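Local coordinates for protein thiamine-monophosphate kinase (Stenotrophomonas maltophilia, PDB 6XEP) that probably catalyses the ATP-dependent phosphorylation of thiamine monophosphate to thiamine diphosphate, the active form of vitamin B1, at residues A[49-57]-A[78-88]; A[166-177]-A[250-260]. All blocks are in the same frame, centred on the assembly; numbering follows the deposited sequence.

Overall arrangement
Contact 1 belongs to the AIR synthase-related N-terminal domain and contact 2 to the C-terminal one, and they share no helix or strand. Contact 1 joins strand 48-57 to helix 68-85, its centre about 7 Å from that of the chain. Contact 2 joins helix 170-179, and the loop before it, to the segment 250-260 around helix 254-259, its centre about 17 Å from that of the chain. The contact centres are about 24 Å apart, and their nearest atoms about 10 Å. Both are largely buried. Contact 1 gathers two aspartates of a predicted magnesium site and has the second subunit close by. In contact 2 one aspartate is held by hydroxyls, a water and an arginine, and no other chain of the assembly touches these two segments.

Contact 1 of 2, residues A[49-57]-A[78-88]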
loop_
_atom_site.group_PDB
_atom_site.type_symbol
_atom_site.label_atom_id
_atom_site.label_comp_id
_atom_site.label_asym_id
_atom_site.label_seq_id
_atom_site.Cartn_x
_atom_site.Cartn_y
_atom_site.Cartn_z
ATOM N N LEU A 49 -6.241 -11.823 -9.221
ATOM C CA LEU A 49 -5.685 -11.156 -8.056
ATOM C C LEU A 49 -6.739 -10.287 -7.397
ATOM O O LEU A 49 -7.509 -9.607 -8.080
ATOM C CB LEU A 49 -4.514 -10.249 -8.435
ATOM C CG LEU A 49 -3.140 -10.766 -8.765
ATOM C CD1 LEU A 49 -2.282 -9.543 -9.067
ATOM C CD2 LEU A 49 -2.626 -11.497 -7.573
ATOM N N VAL A 50 -6.736 -10.274 -6.073
ATOM C CA VAL A 50 -7.515 -9.303 -5.313
ATOM C C VAL A 50 -6.573 -8.634 -4.335
ATOM O O VAL A 50 -5.624 -9.246 -3.837
ATOM C CB VAL A 50 -8.716 -9.908 -4.559
ATOM C CG1 VAL A 50 -9.674 -10.490 -5.521
ATOM C CG2 VAL A 50 -8.271 -10.955 -3.599
ATOM N N VAL A 51 -6.823 -7.361 -4.073
ATOM C CA VAL A 51 -5.872 -6.541 -3.345
ATOM C C VAL A 51 -6.624 -5.804 -2.257
ATOM O O VAL A 51 -7.710 -5.260 -2.508
ATOM C CB VAL A 51 -5.161 -5.542 -4.275
ATOM C CG1 VAL A 51 -4.153 -4.756 -3.498
ATOM C CG2 VAL A 51 -4.485 -6.279 -5.423
ATOM N N THR A 52 -6.056 -5.792 -1.056
ATOM C CA THR A 52 -6.613 -5.091 0.089
ATOM C C THR A 52 -5.566 -4.142 0.642
ATOM O O THR A 52 -4.370 -4.381 0.500
ATOM C CB THR A 52 -7.046 -6.048 1.210
ATOM O OG1 THR A 52 -5.895 -6.679 1.778
ATOM C CG2 THR A 52 -7.977 -7.108 0.683
ATOM N N ALA A 53 -6.022 -3.071 1.288
ATOM C CA ALA A 53 -5.075 -2.131 1.865
ATOM C C ALA A 53 -5.713 -1.524 3.098
ATOM O O ALA A 53 -6.893 -1.182 3.077
ATOM C CB ALA A 53 -4.686 -1.015 0.891
ATOM N N ASP A 54 -4.922 -1.392 4.156
ATOM C CA ASP A 54 -5.385 -0.850 5.427
ATOM C C ASP A 54 -4.238 -0.070 6.040
ATOM O O ASP A 54 -3.078 -0.464 5.904
ATOM C CB ASP A 54 -5.825 -1.958 6.390
ATOM C CG ASP A 54 -7.028 -2.741 5.884
ATOM O OD1 ASP A 54 -6.815 -3.819 5.282
ATOM O OD2 ASP A 54 -8.185 -2.279 6.078
ATOM N N THR A 55 -4.553 1.038 6.700
ATOM C CA THR A 55 -3.547 1.785 7.439
ATOM C C THR A 55 -3.925 1.754 8.908
ATOM O O THR A 55 -5.090 1.964 9.244
ATOM C CB THR A 55 -3.439 3.230 6.948
ATOM O OG1 THR A 55 -2.936 3.238 5.606
ATOM C CG2 THR A 55 -2.502 4.026 7.851
ATOM N N LEU A 56 -2.957 1.466 9.770
ATOM C CA LEU A 56 -3.145 1.580 11.212
ATOM C C LEU A 56 -2.300 2.744 11.696
ATOM O O LEU A 56 -1.088 2.784 11.446
ATOM C CB LEU A 56 -2.770 0.293 11.948
ATOM C CG LEU A 56 -3.860 -0.797 11.993
ATOM C CD1 LEU A 56 -4.236 -1.312 10.620
ATOM C CD2 LEU A 56 -3.422 -1.942 12.885
ATOM N N ASN A 57 -2.939 3.688 12.378
ATOM C CA ASN A 57 -2.292 4.886 12.891
ATOM C C ASN A 57 -2.240 4.852 14.410
ATOM O O ASN A 57 -3.232 4.507 15.064
ATOM C CB ASN A 57 -3.047 6.130 12.437
ATOM C CG ASN A 57 -2.952 6.315 10.954
ATOM O OD1 ASN A 57 -1.877 6.135 10.396
ATOM N ND2 ASN A 57 -4.072 6.617 10.296
ATOM N N VAL A 78 -5.258 -7.453 9.991
ATOM C CA VAL A 78 -6.398 -6.751 9.400
ATOM C C VAL A 78 -6.530 -7.103 7.920
ATOM O O VAL A 78 -7.620 -7.401 7.423
ATOM C CB VAL A 78 -6.260 -5.233 9.609
ATOM C CG1 VAL A 78 -7.410 -4.525 8.921
ATOM C CG2 VAL A 78 -6.260 -4.929 11.091
ATOM N N ASN A 79 -5.412 -7.083 7.197
ATOM C CA ASN A 79 -5.447 -7.360 5.764
ATOM C C ASN A 79 -5.762 -8.817 5.478
ATOM O O ASN A 79 -6.485 -9.134 4.521
ATOM C CB ASN A 79 -4.106 -6.985 5.148
ATOM C CG ASN A 79 -3.934 -5.507 5.039
ATOM O OD1 ASN A 79 -3.505 -4.847 5.986
ATOM N ND2 ASN A 79 -4.301 -4.957 3.890
ATOM N N LEU A 80 -5.182 -9.725 6.262
ATOM C CA LEU A 80 -5.461 -11.134 6.059
ATOM C C LEU A 80 -6.921 -11.446 6.342
ATOM O O LEU A 80 -7.505 -12.314 5.691
ATOM C CB LEU A 80 -4.551 -11.978 6.943
ATOM C CG LEU A 80 -3.079 -11.994 6.548
ATOM C CD1 LEU A 80 -2.266 -12.847 7.532
ATOM C CD2 LEU A 80 -2.915 -12.510 5.102
ATOM N N SER A 81 -7.512 -10.763 7.322
ATOM C CA SER A 81 -8.926 -10.970 7.602
ATOM C C SER A 81 -9.786 -10.506 6.424
ATOM O O SER A 81 -10.796 -11.143 6.095
ATOM C CB SER A 81 -9.309 -10.237 8.882
ATOM O OG SER A 81 -10.683 -10.435 9.144
ATOM N N ASP A 82 -9.394 -9.394 5.786
ATOM C CA ASP A 82 -10.068 -8.924 4.575
ATOM C C ASP A 82 -9.989 -9.978 3.476
ATOM O O ASP A 82 -10.980 -10.277 2.800
ATOM C CB ASP A 82 -9.424 -7.627 4.069
ATOM C CG ASP A 82 -9.549 -6.450 5.031
ATOM O OD1 ASP A 82 -10.332 -6.500 5.997
ATOM O OD2 ASP A 82 -8.835 -5.447 4.791
ATOM N N LEU A 83 -8.787 -10.533 3.266
ATOM C CA LEU A 83 -8.617 -11.560 2.243
ATOM C C LEU A 83 -9.409 -12.809 2.589
ATOM O O LEU A 83 -9.958 -13.461 1.700
ATOM C CB LEU A 83 -7.137 -11.917 2.080
ATOM C CG LEU A 83 -6.283 -10.839 1.412
ATOM C CD1 LEU A 83 -4.858 -11.325 1.276
ATOM C CD2 LEU A 83 -6.862 -10.485 0.046
ATOM N N ALA A 84 -9.469 -13.161 3.875
ATOM C CA ALA A 84 -10.207 -14.355 4.288
ATOM C C ALA A 84 -11.673 -14.272 3.898
ATOM O O ALA A 84 -12.264 -15.254 3.421
ATOM C CB ALA A 84 -10.082 -14.545 5.799
ATOM N N ALA A 85 -12.285 -13.105 4.106
ATOM C CA ALA A 85 -13.702 -12.937 3.839
ATOM C C ALA A 85 -14.006 -13.024 2.361
ATOM O O ALA A 85 -15.168 -13.184 1.989
ATOM C CB ALA A 85 -14.188 -11.591 4.396
ATOM N N MET A 86 -12.987 -12.910 1.510
ATOM C CA MET A 86 -13.155 -13.126 0.083
ATOM C C MET A 86 -12.754 -14.527 -0.347
ATOM O O MET A 86 -12.878 -14.856 -1.527
ATOM C CB MET A 86 -12.353 -12.080 -0.687
ATOM C CG MET A 86 -12.908 -10.705 -0.432
ATOM S SD MET A 86 -12.116 -9.514 -1.494
ATOM C CE MET A 86 -10.537 -9.355 -0.702
ATOM N N GLY A 87 -12.316 -15.368 0.590
ATOM C CA GLY A 87 -11.868 -16.701 0.233
ATOM C C GLY A 87 -10.631 -16.687 -0.639
ATOM O O GLY A 87 -10.431 -17.603 -1.449
ATOM N N ALA A 88 -9.805 -15.662 -0.502
ATOM C CA ALA A 88 -8.623 -15.519 -1.326
ATOM C C ALA A 88 -7.430 -16.147 -0.631
ATOM O O ALA A 88 -7.322 -16.121 0.592
ATOM C CB ALA A 88 -8.339 -14.045 -1.615
HETATM O O HOH W 1 -10.376 -3.570 6.902
#
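Thr52 and Asn79 bring the two backbones close, with Thr52 CA 6.2 Å from Asn79 CA. Strand 49-57 and helix 78-85 run roughly antiparallel, at 148°, with their axes 8.1 Å apart at closest approach. Every second residue, Val50, Thr52, Asp54 and Leu56, points toward segment 78-88. Val51 and Thr55 point away and pack on Thr94 and Ala96 of the second subunit.

Asn79 ND2 donates to Thr52 OG1 over 3.2 Å. The bond is nearly straight (165°) and lies close to the amide plane. Thr52, modelled in two conformers, here has OG1 between its backbone N and carbonyl carbon (chi1 67°). This turns CG2 to the apolar end of the contact, 3.6 Å from Leu83 CD2 and 3.7 Å from Met86 CE. Val50 CG2 extends that patch against Leu83, Met86 and Ala88.

Asp54 and Asp82 approach from opposite directions. Asp54 OD1 lies 2.6 Å from Asp82 OD2, but this closeness is doubtful because it rests on one of two conformers of Asp82. A water lies between Asp54 OD2 (2.7 Å) and Asp82 OD1. Val78 CG1 packs against Asp54 CG, and Asp223 adds a third acid beside Asp82.

Strand 48-57, helix 68-85 and strand 89-99 form a beta-alpha-beta crossover, with strand 136-145 lying between the parallel strands. Thr52, Asp54 and Asp82 are predicted magnesium ligands, consistent with the clustered acids of a metal-dependent kinase site.

Contact 2 of 2, residues A[166-177]-A[250-260]; sequences GTLGDAAGALRL and LPISHALRELL
Leu168 and Pro251 make the backbone link. Leu168 N donates to Pro251 O over 3.0 Å. Thr167 CA adds a CA-H...O contact to the same carbonyl.

The side-chain hydrogen bonds centre on Asp170 and Ser253. Ser253 OG donates to Asp170 OD1 over 2.6 Å, on the syn side of the carboxylate and 28° out of its plane. The same OG accepts from Leu256 N at 3.0 Å and so N-caps helix 254-259. Its position between the backbone N and carbonyl carbon (chi1 72°) lets it serve both partners. Thr167 OG1 donates to Asp170 OD2 over 2.7 Å, from above the carboxylate plane, and Arg200 forms a salt bridge to this oxygen. Water 2 donates to Asp170 OD1 and Leu168 O and accepts from Ser253 N.

Helices 170-177 and 254-259 run at 38° to each other, their axes 9.8 Å apart, and the apolar contacts extend to Leu260 just past the second. Leu256 CD1 lies 3.9 Å from Gly173 CA, and Leu260 CD2 reaches the same atom at 3.7 Å. Leu177 CD1 meets Leu260 CD1 and also touches Leu259. Arg176 passes Leu260 with its CD and ends in a salt bridge to Asp267.

Asp170 is therefore gripped at both oxygens, which would fix the carboxylate's rotation and probably stabilise its negative charge. One serine both caps its own helix and ties it to helix 170-179.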
loop_
_atom_site.group_PDB
_atom_site.type_symbol
_atom_site.label_atom_id
_atom_site.label_comp_id
_atom_site.label_asym_id
_atom_site.label_seq_id
_atom_site.Cartn_x
_atom_site.Cartn_y
_atom_site.Cartn_z
ATOM N N GLY A 166 -15.266 -18.334 15.785
ATOM C CA GLY A 166 -14.600 -17.863 16.992
ATOM C C GLY A 166 -15.559 -17.331 18.042
ATOM O O GLY A 166 -16.584 -17.948 18.380
ATOM N N THR A 167 -15.193 -16.184 18.605
ATOM C CA THR A 167 -15.976 -15.512 19.633
ATOM C C THR A 167 -16.097 -14.049 19.244
ATOM O O THR A 167 -15.281 -13.527 18.488
ATOM C CB THR A 167 -15.332 -15.618 21.032
ATOM O OG1 THR A 167 -13.991 -15.102 20.981
ATOM C CG2 THR A 167 -15.304 -17.079 21.503
ATOM N N LEU A 168 -17.123 -13.385 19.773
ATOM C CA LEU A 168 -17.386 -11.998 19.426
ATOM C C LEU A 168 -17.290 -11.119 20.658
ATOM O O LEU A 168 -17.852 -11.455 21.711
ATOM C CB LEU A 168 -18.788 -11.842 18.807
ATOM C CG LEU A 168 -18.968 -12.486 17.432
ATOM C CD1 LEU A 168 -20.435 -12.318 16.983
ATOM C CD2 LEU A 168 -18.026 -11.864 16.418
ATOM N N GLY A 169 -16.612 -9.975 20.507
ATOM C CA GLY A 169 -16.623 -8.940 21.525
ATOM C C GLY A 169 -15.406 -8.899 22.426
ATOM O O GLY A 169 -15.305 -7.989 23.260
ATOM N N ASP A 170 -14.487 -9.855 22.287
ATOM C CA ASP A 170 -13.326 -9.902 23.173
ATOM C C ASP A 170 -12.481 -8.636 23.058
ATOM O O ASP A 170 -12.070 -8.044 24.068
ATOM C CB ASP A 170 -12.468 -11.103 22.826
ATOM C CG ASP A 170 -13.112 -12.417 23.196
ATOM O OD1 ASP A 170 -13.997 -12.455 24.086
ATOM O OD2 ASP A 170 -12.689 -13.426 22.604
ATOM N N ALA A 171 -12.153 -8.244 21.829
ATOM C CA ALA A 171 -11.329 -7.053 21.653
ATOM C C ALA A 171 -12.009 -5.829 22.253
ATOM O O ALA A 171 -11.372 -5.032 22.951
ATOM C CB ALA A 171 -11.024 -6.851 20.162
ATOM N N ALA A 172 -13.310 -5.661 21.993
ATOM C CA ALA A 172 -14.039 -4.535 22.562
ATOM C C ALA A 172 -14.018 -4.585 24.080
ATOM O O ALA A 172 -13.903 -3.548 24.736
ATOM C CB ALA A 172 -15.486 -4.525 22.064
ATOM N N GLY A 173 -14.141 -5.783 24.651
ATOM C CA GLY A 173 -14.046 -5.922 26.099
ATOM C C GLY A 173 -12.702 -5.485 26.645
ATOM O O GLY A 173 -12.629 -4.757 27.639
ATOM N N ALA A 174 -11.611 -5.940 26.015
ATOM C CA ALA A 174 -10.289 -5.476 26.432
ATOM C C ALA A 174 -10.177 -3.958 26.323
ATOM O O ALA A 174 -9.617 -3.307 27.213
ATOM C CB ALA A 174 -9.198 -6.144 25.594
ATOM N N LEU A 175 -10.679 -3.380 25.224
ATOM C CA LEU A 175 -10.621 -1.927 25.054
ATOM C C LEU A 175 -11.377 -1.214 26.169
ATOM O O LEU A 175 -10.888 -0.226 26.733
ATOM C CB LEU A 175 -11.183 -1.532 23.685
ATOM C CG LEU A 175 -10.895 -0.104 23.192
ATOM C CD1 LEU A 175 -9.390 0.085 22.966
ATOM C CD2 LEU A 175 -11.681 0.230 21.925
ATOM N N ARG A 176 -12.562 -1.718 26.523
ATOM C CA ARG A 176 -13.331 -1.108 27.606
ATOM C C ARG A 176 -12.589 -1.197 28.935
ATOM O O ARG A 176 -12.530 -0.219 29.695
ATOM C CB ARG A 176 -14.699 -1.781 27.721
ATOM C CG ARG A 176 -15.775 -1.244 26.806
ATOM C CD ARG A 176 -16.987 -2.145 26.926
ATOM N NE ARG A 176 -18.125 -1.721 26.124
ATOM C CZ ARG A 176 -19.275 -1.320 26.645
ATOM N NH1 ARG A 176 -19.423 -1.281 27.963
ATOM N NH2 ARG A 176 -20.275 -0.956 25.853
ATOM N N LEU A 177 -12.065 -2.379 29.264
ATOM C CA LEU A 177 -11.298 -2.511 30.501
ATOM C C LEU A 177 -10.099 -1.574 30.506
ATOM O O LEU A 177 -9.803 -0.940 31.525
ATOM C CB LEU A 177 -10.848 -3.959 30.700
ATOM C CG LEU A 177 -11.993 -4.938 30.950
ATOM C CD1 LEU A 177 -11.471 -6.362 30.817
ATOM C CD2 LEU A 177 -12.602 -4.724 32.325
ATOM N N LEU A 250 -25.110 -15.860 20.501
ATOM C CA LEU A 250 -23.812 -15.347 20.101
ATOM C C LEU A 250 -22.703 -16.054 20.886
ATOM O O LEU A 250 -22.865 -16.318 22.084
ATOM C CB LEU A 250 -23.754 -13.841 20.352
ATOM C CG LEU A 250 -24.697 -12.962 19.527
ATOM C CD1 LEU A 250 -24.503 -11.503 19.920
ATOM C CD2 LEU A 250 -24.451 -13.169 18.042
ATOM N N PRO A 251 -21.565 -16.388 20.241
ATOM C CA PRO A 251 -20.449 -17.022 20.954
ATOM C C PRO A 251 -19.686 -16.001 21.788
ATOM O O PRO A 251 -19.002 -15.126 21.259
ATOM C CB PRO A 251 -19.584 -17.584 19.811
ATOM C CG PRO A 251 -19.848 -16.657 18.677
ATOM C CD PRO A 251 -21.323 -16.345 18.791
ATOM N N ILE A 252 -19.790 -16.133 23.102
ATOM C CA ILE A 252 -19.159 -15.198 24.021
ATOM C C ILE A 252 -18.122 -15.970 24.823
ATOM O O ILE A 252 -18.431 -17.019 25.412
ATOM C CB ILE A 252 -20.211 -14.500 24.908
ATOM C CG1 ILE A 252 -21.034 -13.549 24.031
ATOM C CG2 ILE A 252 -19.551 -13.724 26.040
ATOM C CD1 ILE A 252 -22.244 -12.947 24.681
ATOM N N SER A 253 -16.889 -15.467 24.827
ATOM C CA SER A 253 -15.802 -16.198 25.456
ATOM C C SER A 253 -15.977 -16.251 26.969
ATOM O O SER A 253 -16.705 -15.454 27.574
ATOM C CB SER A 253 -14.455 -15.565 25.114
ATOM O OG SER A 253 -14.292 -14.333 25.790
ATOM N N HIS A 254 -15.300 -17.228 27.577
ATOM C CA HIS A 254 -15.262 -17.323 29.031
ATOM C C HIS A 254 -14.830 -15.999 29.646
ATOM O O HIS A 254 -15.483 -15.476 30.557
ATOM C CB HIS A 254 -14.303 -18.441 29.439
ATOM C CG HIS A 254 -14.193 -18.634 30.916
ATOM N ND1 HIS A 254 -15.088 -19.401 31.631
ATOM C CD2 HIS A 254 -13.286 -18.175 31.812
ATOM C CE1 HIS A 254 -14.739 -19.403 32.906
ATOM N NE2 HIS A 254 -13.652 -18.663 33.042
ATOM N N ALA A 255 -13.729 -15.439 29.139
ATOM C CA ALA A 255 -13.159 -14.236 29.737
ATOM C C ALA A 255 -14.102 -13.047 29.608
ATOM O O ALA A 255 -14.255 -12.264 30.554
ATOM C CB ALA A 255 -11.808 -13.927 29.094
ATOM N N LEU A 256 -14.729 -12.890 28.441
ATOM C CA LEU A 256 -15.642 -11.771 28.253
ATOM C C LEU A 256 -16.822 -11.891 29.201
ATOM O O LEU A 256 -17.190 -10.924 29.871
ATOM C CB LEU A 256 -16.107 -11.705 26.799
ATOM C CG LEU A 256 -16.953 -10.463 26.476
ATOM C CD1 LEU A 256 -16.147 -9.198 26.766
ATOM C CD2 LEU A 256 -17.443 -10.449 25.032
ATOM N N ARG A 257 -17.393 -13.087 29.314
ATOM C CA ARG A 257 -18.500 -13.264 30.243
ATOM C C ARG A 257 -18.055 -13.063 31.691
ATOM O O ARG A 257 -18.818 -12.524 32.502
ATOM C CB ARG A 257 -19.124 -14.648 30.046
ATOM C CG ARG A 257 -20.632 -14.631 30.140
ATOM C CD ARG A 257 -21.231 -16.022 30.037
ATOM N NE ARG A 257 -21.490 -16.481 28.669
ATOM C CZ ARG A 257 -22.508 -16.072 27.910
ATOM N NH1 ARG A 257 -23.353 -15.148 28.351
ATOM N NH2 ARG A 257 -22.672 -16.573 26.696
ATOM N N GLU A 258 -16.814 -13.443 32.023
ATOM C CA GLU A 258 -16.350 -13.342 33.403
ATOM C C GLU A 258 -16.037 -11.904 33.811
ATOM O O GLU A 258 -16.276 -11.526 34.962
ATOM C CB GLU A 258 -15.119 -14.219 33.608
ATOM C CG GLU A 258 -14.776 -14.456 35.051
ATOM C CD GLU A 258 -15.713 -15.451 35.716
ATOM O OE1 GLU A 258 -15.831 -15.415 36.958
ATOM O OE2 GLU A 258 -16.329 -16.272 34.997
ATOM N N LEU A 259 -15.502 -11.089 32.897
ATOM C CA LEU A 259 -14.937 -9.798 33.270
ATOM C C LEU A 259 -15.843 -8.616 32.965
ATOM O O LEU A 259 -15.620 -7.529 33.514
ATOM C CB LEU A 259 -13.592 -9.584 32.565
ATOM C CG LEU A 259 -12.468 -10.533 32.989
ATOM C CD1 LEU A 259 -11.176 -10.190 32.261
ATOM C CD2 LEU A 259 -12.280 -10.524 34.507
ATOM N N LEU A 260 -16.833 -8.785 32.094
ATOM C CA LEU A 260 -17.777 -7.722 31.777
ATOM C C LEU A 260 -19.168 -8.146 32.216
ATOM O O LEU A 260 -19.507 -9.334 32.208
ATOM C CB LEU A 260 -17.779 -7.384 30.271
ATOM C CG LEU A 260 -16.670 -6.447 29.777
ATOM C CD1 LEU A 260 -15.298 -7.115 29.834
ATOM C CD2 LEU A 260 -16.980 -5.954 28.378
HETATM O O HOH W 2 -16.333 -13.326 23.371
#